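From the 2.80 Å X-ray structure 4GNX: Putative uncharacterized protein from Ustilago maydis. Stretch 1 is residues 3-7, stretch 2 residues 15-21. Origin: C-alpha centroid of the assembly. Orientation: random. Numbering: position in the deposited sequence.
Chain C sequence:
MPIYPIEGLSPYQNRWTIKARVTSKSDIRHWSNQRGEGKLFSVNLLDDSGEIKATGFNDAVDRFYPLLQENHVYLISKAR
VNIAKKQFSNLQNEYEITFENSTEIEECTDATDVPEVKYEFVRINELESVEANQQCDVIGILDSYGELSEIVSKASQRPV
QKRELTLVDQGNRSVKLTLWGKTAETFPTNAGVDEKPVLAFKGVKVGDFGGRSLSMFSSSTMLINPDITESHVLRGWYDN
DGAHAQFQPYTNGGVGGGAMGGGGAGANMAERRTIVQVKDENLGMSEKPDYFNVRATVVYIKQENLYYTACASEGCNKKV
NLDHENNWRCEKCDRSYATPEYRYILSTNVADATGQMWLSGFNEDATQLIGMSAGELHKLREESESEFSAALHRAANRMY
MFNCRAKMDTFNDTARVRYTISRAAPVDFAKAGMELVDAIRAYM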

# COMPACT_ATOMS: atom_id res chain seq x y z
N ILE C 3 35.97 18.72 12.12
CA ILE C 3 35.07 17.55 11.86
C ILE C 3 33.65 17.83 12.31
O ILE C 3 33.44 18.49 13.33
N TYR C 4 32.69 17.31 11.55
CA TYR C 4 31.27 17.43 11.84
C TYR C 4 30.64 16.07 12.16
O TYR C 4 31.02 15.07 11.54
N PRO C 5 29.67 16.03 13.10
CA PRO C 5 28.75 14.90 13.18
C PRO C 5 27.92 14.89 11.92
O PRO C 5 27.71 15.96 11.33
N ILE C 6 27.45 13.71 11.50
CA ILE C 6 26.60 13.57 10.31
C ILE C 6 25.31 14.39 10.41
O ILE C 6 24.95 15.09 9.46
N GLU C 7 24.65 14.32 11.56
CA GLU C 7 23.44 15.09 11.82
C GLU C 7 23.63 16.60 11.71
O GLU C 7 22.67 17.36 11.64
N ARG C 15 32.52 24.01 4.43
CA ARG C 15 33.75 23.53 5.03
C ARG C 15 33.41 22.45 6.05
O ARG C 15 33.06 22.77 7.19
N TRP C 16 33.48 21.17 5.65
CA TRP C 16 33.25 20.07 6.60
C TRP C 16 33.97 18.80 6.28
O TRP C 16 34.29 18.53 5.11
N THR C 17 34.22 18.01 7.32
CA THR C 17 34.73 16.64 7.23
C THR C 17 33.97 15.71 8.17
O THR C 17 33.70 16.07 9.32
N ILE C 18 33.62 14.52 7.70
CA ILE C 18 32.97 13.55 8.59
C ILE C 18 33.83 12.31 8.81
O ILE C 18 34.59 11.93 7.92
N LYS C 19 33.69 11.71 9.98
CA LYS C 19 34.31 10.42 10.27
C LYS C 19 33.19 9.39 10.40
O LYS C 19 32.41 9.43 11.36
N ALA C 20 33.09 8.48 9.43
CA ALA C 20 31.95 7.55 9.39
C ALA C 20 32.33 6.15 8.91
O ALA C 20 33.29 5.99 8.13
N ARG C 21 31.60 5.12 9.36
CA ARG C 21 31.83 3.79 8.78
C ARG C 21 30.79 3.41 7.76
O ARG C 21 29.61 3.71 7.93

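The polar link between the stretches is made by backbone alone. Y4 N donates to T17 O at 2.7 Å, with an N-H...O angle of 170°, so the bond is short and nearly straight. The same carbonyl receives a second, softer approach: I3 CA lies 3.2 Å from T17 O with an angle of 133° at the hydrogen, a CA-H...O contact. No side chain joins in hydrogen bonding across the contact; T17 OG1 and K19 NZ find partners elsewhere in the structure.

The aromatic contact belongs to Y4, whose CA-to-CB bond points sideways and whose chi1 of -86° (m) carries the ring alongside R15 and W16. W16 CB sits 4.0 Å from the Y4 ring centroid and 24° off the ring normal, which places it over a face and supports a CH-pi reading; the closest atoms are Y4 CD2 and W16 CB, at 3.7 Å. W16 starts toward the first stretch, but with chi1 at 62° (p) its indole leads away, leaving CB to make the contact. Y4 CE2 also comes within 3.6 Å of R15 O, obliquely to the ring.

Aliphatic packing supplies the rest. I18 (chi1 p, chi2 t) points away overall at CA-to-CB, yet its branches still reach back: CG2 is 3.5 Å from Y4 O and 4.4 Å from Y4 CB, while CD1 lies 4.1 Å from I6 CG1. I6 (m, t) begins sideways and its end comes nearer, bringing CD1 to 4.0 Å from CB of A20, a short side chain that points toward the first stretch. I3 (m, t) runs sideways, with CG1 4.2 Å from T17 CG2 and CG2 4.3 Å from K19 N. Altogether 383 Å² is buried, counting both sides; P5 and E7 make no contact.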

# COMPACT_ATOMS: atom_id res chain seq x y z
CB ILE C 3 35.55 16.25 12.56
CG1 ILE C 3 36.85 15.75 11.95
CG2 ILE C 3 34.49 15.16 12.47
CD1 ILE C 3 37.36 14.48 12.58
CB TYR C 4 30.53 18.01 10.62
CG TYR C 4 30.52 19.52 10.53
CD1 TYR C 4 29.30 20.22 10.52
CD2 TYR C 4 31.71 20.25 10.46
CE1 TYR C 4 29.27 21.61 10.44
CE2 TYR C 4 31.70 21.64 10.38
CZ TYR C 4 30.48 22.32 10.37
OH TYR C 4 30.48 23.70 10.29
CB PRO C 5 27.84 15.27 14.35
CG PRO C 5 27.88 16.76 14.41
CD PRO C 5 29.31 17.08 14.07
CB ILE C 6 26.28 12.10 10.02
CG1 ILE C 6 27.48 11.46 9.33
CG2 ILE C 6 25.04 11.97 9.14
CD1 ILE C 6 27.47 9.95 9.33
CB GLU C 7 22.90 14.72 13.18
CG GLU C 7 21.95 13.57 13.07
CD GLU C 7 20.67 13.99 12.37
OE1 GLU C 7 19.99 14.91 12.91
OE2 GLU C 7 20.36 13.42 11.28
CB ARG C 15 34.50 24.69 5.70
CG ARG C 15 35.92 24.35 6.12
CD ARG C 15 36.56 25.43 6.98
NE ARG C 15 37.23 26.46 6.18
CZ ARG C 15 38.45 26.33 5.66
NH1 ARG C 15 39.15 25.21 5.81
NH2 ARG C 15 38.99 27.34 4.97
CB TRP C 16 31.75 19.79 6.79
CG TRP C 16 31.06 19.35 5.53
CD1 TRP C 16 30.32 20.14 4.64
CD2 TRP C 16 31.02 18.00 4.95
NE1 TRP C 16 29.84 19.38 3.59
CE2 TRP C 16 30.23 18.10 3.71
CE3 TRP C 16 31.53 16.77 5.32
CZ2 TRP C 16 29.99 17.00 2.91
CZ3 TRP C 16 31.28 15.67 4.51
CH2 TRP C 16 30.53 15.78 3.33
CB THR C 17 36.23 16.59 7.60
OG1 THR C 17 37.00 17.18 6.55
CG2 THR C 17 36.69 15.16 7.79
CB ILE C 18 31.55 13.15 8.13
CG1 ILE C 18 31.57 12.50 6.74
CG2 ILE C 18 30.60 14.35 8.19
CD1 ILE C 18 30.20 12.04 6.29
CB LYS C 19 35.10 10.52 11.57
CG LYS C 19 36.50 9.91 11.51
CD LYS C 19 36.59 8.59 12.27
CE LYS C 19 36.99 8.78 13.74
NZ LYS C 19 38.37 8.29 14.07
CB ALA C 20 30.87 8.12 8.49
CB ARG C 21 32.08 2.67 9.80
CG ARG C 21 30.86 2.02 10.40
CD ARG C 21 31.11 0.57 10.85
NE ARG C 21 32.46 0.28 11.35
CZ ARG C 21 32.95 0.70 12.51
NH1 ARG C 21 32.23 1.49 13.31
NH2 ARG C 21 34.18 0.36 12.88